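PDB 3FKA: lumazine-binding protein from Silicibacter pomeroyi DSS-3, which is of unknown function but adopts an NTF2-like fold and may bind a small ligand in its pocket. Local coordinates for residues T17-M22 / P70-S75; M85-N90 / R96-L101. All coordinates share one frame; numbering follows the deposited sequence.

How the contacts relate
Both contacts involve the curved sheet of one NTF2-like chain, but they differ in chemistry. Contact 1 joins helix 4-24 to the start of strand 72-80 through a small apolar patch with no hydrogen bond across it, and three of its four touching residues are partly exposed. Contact 2 is a largely buried antiparallel hairpin pairing of strands 83-92 and 95-106, held by a ladder of backbone hydrogen bonds and by polar side-chain bonds. The two meet because strands 72-80 and 83-92 are neighbours in the sheet: Ser75 N pairs with His87 O, and Phe71 packs on Glu89 and Arg96. Helix 4-24 covers one face of contact 2 as well.

Contact 1 of 2, residues T17-M22 / P70-S75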
ATOM      1  N   THR B  17      17.762   7.789   7.924  1.00 26.07           N
ATOM      2  CA  THR B  17      18.328   7.973   9.255  1.00 25.84           C
ATOM      3  C   THR B  17      18.247   6.671  10.050  1.00 25.67           C
ATOM      4  O   THR B  17      19.206   6.273  10.725  1.00 25.43           O
ATOM      5  CB  THR B  17      17.623   9.118  10.001  1.00 25.76           C
ATOM      6  OG1 THR B  17      17.814  10.332   9.260  1.00 26.40           O
ATOM      7  CG2 THR B  17      18.207   9.267  11.380  1.00 26.45           C
ATOM      8  N   TYR B  18      17.076   6.038   9.976  1.00 25.37           N
ATOM      9  CA  TYR B  18      16.842   4.763  10.634  1.00 26.57           C
ATOM     10  C   TYR B  18      17.813   3.673  10.204  1.00 25.41           C
ATOM     11  O   TYR B  18      18.488   3.086  11.049  1.00 25.19           O
ATOM     12  CB  TYR B  18      15.365   4.316  10.423  1.00 29.10           C
ATOM     13  CG  TYR B  18      15.150   2.837  10.507  1.00 29.59           C
ATOM     14  CD1 TYR B  18      15.417   2.153  11.665  1.00 30.58           C
ATOM     15  CD2 TYR B  18      14.662   2.124   9.413  1.00 30.65           C
ATOM     16  CE1 TYR B  18      15.241   0.812  11.727  1.00 31.04           C
ATOM     17  CE2 TYR B  18      14.486   0.776   9.461  1.00 30.33           C
ATOM     18  CZ  TYR B  18      14.777   0.108  10.611  1.00 30.69           C
ATOM     19  OH  TYR B  18      14.589  -1.266  10.626  1.00 31.16           O
ATOM     20  N   VAL B  19      17.940   3.453   8.902  1.00 24.22           N
ATOM     21  CA  VAL B  19      18.816   2.384   8.387  0.50 24.37           C
ATOM     22  C   VAL B  19      20.286   2.638   8.752  1.00 24.44           C
ATOM     23  O   VAL B  19      20.989   1.727   9.215  1.00 24.08           O
ATOM     24  CB  VAL B  19      18.635   2.188   6.861  0.50 24.09           C
ATOM     25  CG1 VAL B  19      19.525   1.086   6.348  0.50 23.54           C
ATOM     26  CG2 VAL B  19      17.177   1.862   6.534  0.50 24.14           C
HETATM   27  N   MSE B  20      20.729   3.878   8.604  1.00 24.17           N
HETATM   28  CA  MSE B  20      22.120   4.218   8.942  0.67 24.91           C
HETATM   29  C   MSE B  20      22.385   4.147  10.434  1.00 24.22           C
HETATM   30  O   MSE B  20      23.421   3.639  10.839  1.00 23.24           O
HETATM   31  CB  MSE B  20      22.512   5.603   8.424  0.67 26.23           C
HETATM   32  CG  MSE B  20      22.490   5.771   6.921  0.67 27.26           C
HETATM   33 SE   MSE B  20      23.413   4.358   5.976  0.50 30.35          SE
HETATM   34  CE  MSE B  20      25.071   4.419   6.994  0.67 28.52           C
ATOM     35  N   ALA B  21      21.464   4.646  11.254  1.00 23.78           N
ATOM     36  CA  ALA B  21      21.636   4.612  12.706  1.00 23.48           C
ATOM     37  C   ALA B  21      21.684   3.165  13.197  1.00 24.00           C
ATOM     38  O   ALA B  21      22.478   2.817  14.072  1.00 23.93           O
ATOM     39  CB  ALA B  21      20.548   5.435  13.434  1.00 23.14           C
HETATM   40  N   MSE B  22      20.834   2.318  12.620  1.00 24.12           N
HETATM   41  CA  MSE B  22      20.825   0.895  12.971  0.56 24.11           C
HETATM   42  C   MSE B  22      22.146   0.257  12.608  1.00 24.24           C
HETATM   43  O   MSE B  22      22.760  -0.417  13.436  1.00 23.80           O
HETATM   44  CB  MSE B  22      19.712   0.141  12.256  0.56 24.23           C
HETATM   45  CG  MSE B  22      19.810  -1.404  12.392  0.56 24.46           C
HETATM   46 SE   MSE B  22      18.224  -2.357  11.802  0.42 23.77          SE
HETATM   47  CE  MSE B  22      17.035  -1.274  12.716  0.56 25.57           C
ATOM     48  N   PRO B  70      24.878   0.136   3.825  1.00 33.88           N
ATOM     49  CA  PRO B  70      23.809  -0.854   3.781  1.00 34.04           C
ATOM     50  C   PRO B  70      22.795  -0.701   2.664  1.00 33.27           C
ATOM     51  O   PRO B  70      22.506   0.417   2.265  1.00 33.35           O
ATOM     52  CB  PRO B  70      23.097  -0.604   5.101  1.00 34.04           C
ATOM     53  CG  PRO B  70      23.190   0.863   5.278  1.00 34.43           C
ATOM     54  CD  PRO B  70      24.556   1.217   4.778  1.00 34.19           C
ATOM     55  N   PHE B  71      22.313  -1.842   2.160  1.00 32.52           N
ATOM     56  CA  PHE B  71      21.276  -1.856   1.158  1.00 31.63           C
ATOM     57  C   PHE B  71      19.948  -1.565   1.828  1.00 30.07           C
ATOM     58  O   PHE B  71      19.670  -2.119   2.884  1.00 28.89           O
ATOM     59  CB  PHE B  71      21.102  -3.219   0.473  1.00 32.55           C
ATOM     60  CG  PHE B  71      19.717  -3.397  -0.155  1.00 32.70           C
ATOM     61  CD1 PHE B  71      19.426  -2.877  -1.409  1.00 33.14           C
ATOM     62  CD2 PHE B  71      18.684  -4.041   0.553  1.00 33.01           C
ATOM     63  CE1 PHE B  71      18.151  -3.015  -1.960  1.00 32.93           C
ATOM     64  CE2 PHE B  71      17.409  -4.163   0.014  1.00 32.87           C
ATOM     65  CZ  PHE B  71      17.148  -3.656  -1.244  1.00 32.85           C
ATOM     66  N   TRP B  72      19.127  -0.724   1.213  1.00 29.15           N
ATOM     67  CA  TRP B  72      17.763  -0.475   1.693  1.00 28.97           C
ATOM     68  C   TRP B  72      16.927   0.118   0.565  1.00 27.68           C
ATOM     69  O   TRP B  72      17.463   0.725  -0.373  1.00 26.70           O
ATOM     70  CB  TRP B  72      17.676   0.420   2.934  1.00 30.78           C
ATOM     71  CG  TRP B  72      18.225   1.773   2.712  1.00 31.20           C
ATOM     72  CD1 TRP B  72      19.541   2.117   2.710  1.00 31.68           C
ATOM     73  CD2 TRP B  72      17.497   2.966   2.482  1.00 31.60           C
ATOM     74  NE1 TRP B  72      19.680   3.454   2.486  1.00 31.98           N
ATOM     75  CE2 TRP B  72      18.437   4.005   2.342  1.00 31.83           C
ATOM     76  CE3 TRP B  72      16.141   3.267   2.376  1.00 31.54           C
ATOM     77  CZ2 TRP B  72      18.062   5.323   2.094  1.00 31.76           C
ATOM     78  CZ3 TRP B  72      15.763   4.576   2.142  1.00 31.70           C
ATOM     79  CH2 TRP B  72      16.724   5.591   1.998  1.00 31.73           C
ATOM     80  N   ALA B  73      15.617  -0.068   0.670  1.00 26.51           N
ATOM     81  CA  ALA B  73      14.673   0.448  -0.311  1.00 26.71           C
ATOM     82  C   ALA B  73      13.334   0.690   0.344  1.00 26.68           C
ATOM     83  O   ALA B  73      12.976  -0.030   1.253  1.00 27.52           O
ATOM     84  CB  ALA B  73      14.514  -0.541  -1.458  1.00 25.98           C
ATOM     85  N   ILE B  74      12.613   1.708  -0.112  1.00 26.38           N
ATOM     86  CA  ILE B  74      11.276   2.007   0.375  1.00 26.41           C
ATOM     87  C   ILE B  74      10.344   1.349  -0.626  1.00 25.64           C
ATOM     88  O   ILE B  74      10.282   1.776  -1.783  1.00 25.59           O
ATOM     89  CB  ILE B  74      11.003   3.511   0.488  1.00 26.81           C
ATOM     90  CG1 ILE B  74      11.866   4.097   1.595  1.00 27.47           C
ATOM     91  CG2 ILE B  74       9.554   3.777   0.827  1.00 26.16           C
ATOM     92  CD1 ILE B  74      11.882   5.638   1.642  1.00 27.95           C
ATOM     93  N   SER B  75       9.670   0.288  -0.196  1.00 25.08           N
ATOM     94  CA  SER B  75       8.734  -0.443  -1.031  1.00 24.79           C
ATOM     95  C   SER B  75       7.361   0.215  -1.001  1.00 23.84           C
ATOM     96  O   SER B  75       6.625   0.100  -1.963  1.00 23.22           O
ATOM     97  CB  SER B  75       8.664  -1.908  -0.619  1.00 25.77           C
ATOM     98  OG  SER B  75       9.901  -2.526  -0.917  1.00 26.38           O
TER
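The carbonyl O of Val19 accepts a hydrogen bond from the hydroxyl of Thr23, one turn further along helix 4-24, while the Val19 side chain points across at Pro70 and Trp72. In the conformer described, both of its methyls are used. With CG1 anti to the backbone N (chi1 -180°), that branch reaches Trp72 CD1 at 3.8 Å and also slides past the proline ring, coming within 3.8 Å of Pro70 CG. CG2 lies over one face of the indole, displaced toward its rim, and is 3.9 Å from Trp72 CB. The indole is swung to this place by its first torsion of 61°, which sets CG between the backbone N and the carbonyl carbon, and Ile74 CG1 meets its edge in the ring plane. Beside this pair the selenomethionine Met20, likewise in one of two conformers, folds back at its second and third torsions. Its side chain crosses that of Pro70 at about a right angle and puts SE 3.6 Å from Pro70 CD. No hydrogen bond spans the contact, which rests on apolar surfaces alone. Val15 and Glu16 of the same helix extend the cover of Trp72, and Thr4 of the second subunit also packs against it. The long N-terminal helix laid against the strand that is outermost within this chain, in a strongly curved mixed sheet, is characteristic of the NTF2-like fold.

Contact 2 of 2, residues M85-N90 / R96-L101; sequences MLHVEN and RFDDFL
His87 NE2 donates to Asp98 OD1 at 2.8 Å in a nearly straight bond (168°); Asp98 OD1 lies in the imidazole plane, whereas the N-H reaches it from above the carboxylate plane. Asp98 is further paired with Arg118 through OD2 and with Arg120 through OD1, so its buried charge has three partners. The first torsion of His87 (chi1 171°) carries its ring over toward strand 96-101, where the edge of Phe100 stands against one imidazole face. The rings are at 87°, a T-shaped pair with Phe100 CE1 3.5 Å from His87 CG. With an alanine here, Asp98 would probably lose one of its hydrogen-bond donors, though Arg118 and Arg120 remain, and the Phe100 edge would lose the ring it stands against.

On the face formed by Leu86, Val88, Asn90, Phe97, Asp99 and Leu101, Asn90 ND2 gives an in-plane N-H to Asp99 OD2 at 2.7 Å, again from above the carboxylate. The same oxygen probably also hydrogen-bonds the Tyr18 hydroxyl, at an unusually short distance, and Asp99 OD1 lies close to an unidentified ligand, probably from the crystallisation liquor but consistent with a pocket here. Backbone N and O atoms of Leu86, Val88 and Asn90 are satisfied by Leu101, Asp99 and Phe97 respectively, as in Asp99 N to Val88 O at 2.8 Å. Arg96 NE forms a salt bridge with Asp91, whereas its NH1 lies 4.2 Å from Glu89 OE1 in the conformer described, near enough for charge attraction only.

Strand 72-80 flanks 85-90 and strand 109-119 flanks 96-101; helix 4-24 packs on Leu86, Val88 and Asn90, while Met85 of the third subunit packs on His87 and Phe100.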
HETATM    1  N   MSE B  85       2.572   4.769   7.488  1.00 25.11           N
HETATM    2  CA  MSE B  85       2.975   3.387   7.604  0.57 27.44           C
HETATM    3  C   MSE B  85       3.871   3.130   6.394  1.00 25.99           C
HETATM    4  O   MSE B  85       3.505   3.502   5.274  1.00 25.09           O
HETATM    5  CB  MSE B  85       1.747   2.520   7.692  0.57 29.07           C
HETATM    6  CG  MSE B  85       2.055   1.133   8.057  0.57 30.64           C
HETATM    7 SE   MSE B  85       0.419   0.129   8.350  0.43 33.17          SE
HETATM    8  CE  MSE B  85      -0.583   0.574   6.721  0.57 31.71           C
ATOM      9  N   LEU B  86       5.028   2.524   6.637  1.00 25.76           N
ATOM     10  CA  LEU B  86       6.048   2.301   5.618  0.50 26.13           C
ATOM     11  C   LEU B  86       6.505   0.867   5.535  1.00 25.70           C
ATOM     12  O   LEU B  86       6.616   0.197   6.559  1.00 26.19           O
ATOM     13  CB  LEU B  86       7.309   3.104   5.974  0.50 26.40           C
ATOM     14  CG  LEU B  86       7.537   4.641   6.020  0.50 26.50           C
ATOM     15  CD1 LEU B  86       7.902   5.236   4.650  0.50 25.88           C
ATOM     16  CD2 LEU B  86       6.374   5.400   6.696  0.50 26.23           C
ATOM     17  N   HIS B  87       6.805   0.415   4.327  1.00 24.20           N
ATOM     18  CA  HIS B  87       7.356  -0.923   4.067  1.00 24.02           C
ATOM     19  C   HIS B  87       8.769  -0.618   3.564  1.00 23.70           C
ATOM     20  O   HIS B  87       8.933  -0.010   2.494  1.00 23.25           O
ATOM     21  CB  HIS B  87       6.548  -1.765   3.080  1.00 24.19           C
ATOM     22  CG  HIS B  87       7.220  -3.034   2.647  1.00 23.66           C
ATOM     23  ND1 HIS B  87       6.857  -3.713   1.501  1.00 23.89           N
ATOM     24  CD2 HIS B  87       8.263  -3.717   3.173  1.00 23.80           C
ATOM     25  CE1 HIS B  87       7.614  -4.789   1.376  1.00 23.70           C
ATOM     26  NE2 HIS B  87       8.476  -4.816   2.378  1.00 23.44           N
ATOM     27  N   VAL B  88       9.773  -1.035   4.335  1.00 23.60           N
ATOM     28  CA  VAL B  88      11.151  -0.845   4.002  1.00 23.72           C
ATOM     29  C   VAL B  88      11.880  -2.183   3.904  1.00 24.28           C
ATOM     30  O   VAL B  88      11.663  -3.063   4.754  1.00 24.84           O
ATOM     31  CB  VAL B  88      11.903   0.009   5.106  1.00 24.33           C
ATOM     32  CG1 VAL B  88      13.383   0.273   4.737  1.00 23.93           C
ATOM     33  CG2 VAL B  88      11.179   1.351   5.370  1.00 24.85           C
ATOM     34  N   GLU B  89      12.676  -2.350   2.847  1.00 24.42           N
ATOM     35  CA  GLU B  89      13.518  -3.518   2.653  0.50 25.35           C
ATOM     36  C   GLU B  89      14.880  -3.117   3.131  1.00 25.86           C
ATOM     37  O   GLU B  89      15.323  -2.028   2.800  1.00 25.66           O
ATOM     38  CB  GLU B  89      13.708  -3.894   1.193  0.50 25.55           C
ATOM     39  CG  GLU B  89      12.506  -4.330   0.429  0.50 25.56           C
ATOM     40  CD  GLU B  89      12.865  -4.714  -1.009  0.50 25.70           C
ATOM     41  OE1 GLU B  89      13.930  -4.311  -1.512  0.50 25.05           O
ATOM     42  OE2 GLU B  89      12.087  -5.436  -1.652  0.50 26.30           O
ATOM     43  N   ASN B  90      15.560  -3.953   3.908  1.00 26.66           N
ATOM     44  CA  ASN B  90      16.908  -3.568   4.340  1.00 27.87           C
ATOM     45  C   ASN B  90      17.739  -4.750   4.774  1.00 28.05           C
ATOM     46  O   ASN B  90      17.204  -5.776   5.126  1.00 27.16           O
ATOM     47  CB  ASN B  90      16.868  -2.496   5.427  1.00 29.29           C
ATOM     48  CG  ASN B  90      16.190  -2.940   6.675  1.00 30.37           C
ATOM     49  OD1 ASN B  90      16.695  -3.784   7.397  1.00 32.24           O
ATOM     50  ND2 ASN B  90      15.096  -2.293   7.005  1.00 31.90           N
ATOM     51  N   ARG B  96      18.366 -10.238   5.193  1.00 28.15           N
ATOM     52  CA  ARG B  96      17.457  -9.324   4.493  1.00 27.85           C
ATOM     53  C   ARG B  96      16.133  -9.302   5.230  1.00 26.40           C
ATOM     54  O   ARG B  96      15.533 -10.346   5.443  1.00 26.31           O
ATOM     55  CB  ARG B  96      17.182  -9.783   3.066  1.00 29.23           C
ATOM     56  CG  ARG B  96      16.225  -8.875   2.243  1.00 30.66           C
ATOM     57  CD  ARG B  96      16.734  -7.474   1.976  1.00 32.75           C
ATOM     58  NE  ARG B  96      17.940  -7.513   1.132  1.00 33.63           N
ATOM     59  CZ  ARG B  96      17.988  -7.417  -0.194  1.00 34.81           C
ATOM     60  NH1 ARG B  96      16.886  -7.313  -0.955  1.00 35.76           N
ATOM     61  NH2 ARG B  96      19.188  -7.468  -0.778  1.00 34.63           N
ATOM     62  N   PHE B  97      15.638  -8.110   5.511  1.00 24.97           N
ATOM     63  CA  PHE B  97      14.394  -7.935   6.220  1.00 24.27           C
ATOM     64  C   PHE B  97      13.366  -7.114   5.459  1.00 24.07           C
ATOM     65  O   PHE B  97      13.740  -6.295   4.622  1.00 22.93           O
ATOM     66  CB  PHE B  97      14.658  -7.119   7.480  1.00 24.85           C
ATOM     67  CG  PHE B  97      15.505  -7.803   8.512  1.00 24.69           C
ATOM     68  CD1 PHE B  97      16.894  -7.834   8.390  1.00 25.21           C
ATOM     69  CD2 PHE B  97      14.930  -8.324   9.664  1.00 25.04           C
ATOM     70  CE1 PHE B  97      17.702  -8.434   9.352  1.00 24.64           C
ATOM     71  CE2 PHE B  97      15.743  -8.928  10.651  1.00 24.85           C
ATOM     72  CZ  PHE B  97      17.128  -8.992  10.481  1.00 25.27           C
ATOM     73  N   ASP B  98      12.090  -7.369   5.771  1.00 23.02           N
ATOM     74  CA  ASP B  98      10.977  -6.561   5.361  1.00 23.15           C
ATOM     75  C   ASP B  98      10.541  -5.977   6.701  1.00 23.26           C
ATOM     76  O   ASP B  98      10.269  -6.750   7.620  1.00 23.37           O
ATOM     77  CB  ASP B  98       9.830  -7.335   4.767  1.00 23.15           C
ATOM     78  CG  ASP B  98      10.133  -7.800   3.377  1.00 23.09           C
ATOM     79  OD1 ASP B  98      10.334  -6.949   2.483  1.00 23.20           O
ATOM     80  OD2 ASP B  98      10.162  -9.008   3.181  1.00 23.61           O
ATOM     81  N   ASP B  99      10.530  -4.657   6.801  1.00 23.29           N
ATOM     82  CA  ASP B  99      10.090  -3.930   7.970  1.00 24.26           C
ATOM     83  C   ASP B  99       8.809  -3.183   7.666  1.00 24.76           C
ATOM     84  O   ASP B  99       8.716  -2.551   6.604  1.00 25.98           O
ATOM     85  CB  ASP B  99      11.086  -2.845   8.380  1.00 25.10           C
ATOM     86  CG  ASP B  99      12.399  -3.372   8.903  1.00 26.60           C
ATOM     87  OD1 ASP B  99      12.550  -4.555   9.282  1.00 26.62           O
ATOM     88  OD2 ASP B  99      13.309  -2.530   8.978  1.00 28.18           O
ATOM     89  N   PHE B 100       7.815  -3.272   8.565  1.00 24.90           N
ATOM     90  CA  PHE B 100       6.582  -2.513   8.478  1.00 25.14           C
ATOM     91  C   PHE B 100       6.638  -1.569   9.679  1.00 26.04           C
ATOM     92  O   PHE B 100       6.585  -2.038  10.823  1.00 26.14           O
ATOM     93  CB  PHE B 100       5.309  -3.330   8.504  1.00 24.98           C
ATOM     94  CG  PHE B 100       5.114  -4.252   7.334  1.00 24.80           C
ATOM     95  CD1 PHE B 100       5.652  -3.994   6.055  1.00 24.78           C
ATOM     96  CD2 PHE B 100       4.234  -5.314   7.457  1.00 24.26           C
ATOM     97  CE1 PHE B 100       5.369  -4.814   5.012  1.00 25.41           C
ATOM     98  CE2 PHE B 100       3.944  -6.109   6.403  1.00 25.19           C
ATOM     99  CZ  PHE B 100       4.503  -5.872   5.167  1.00 25.23           C
ATOM    100  N   LEU B 101       6.749  -0.271   9.403  1.00 26.71           N
ATOM    101  CA  LEU B 101       6.864   0.763  10.422  0.50 26.67           C
ATOM    102  C   LEU B 101       5.588   1.592  10.551  1.00 27.15           C
ATOM    103  O   LEU B 101       4.988   1.896   9.536  1.00 27.09           O
ATOM    104  CB  LEU B 101       7.994   1.725  10.030  0.50 26.99           C
ATOM    105  CG  LEU B 101       9.447   1.274   9.778  0.50 27.24           C
ATOM    106  CD1 LEU B 101      10.255   2.408   9.094  0.50 27.73           C
ATOM    107  CD2 LEU B 101      10.173   0.812  11.034  0.50 26.90           C
TER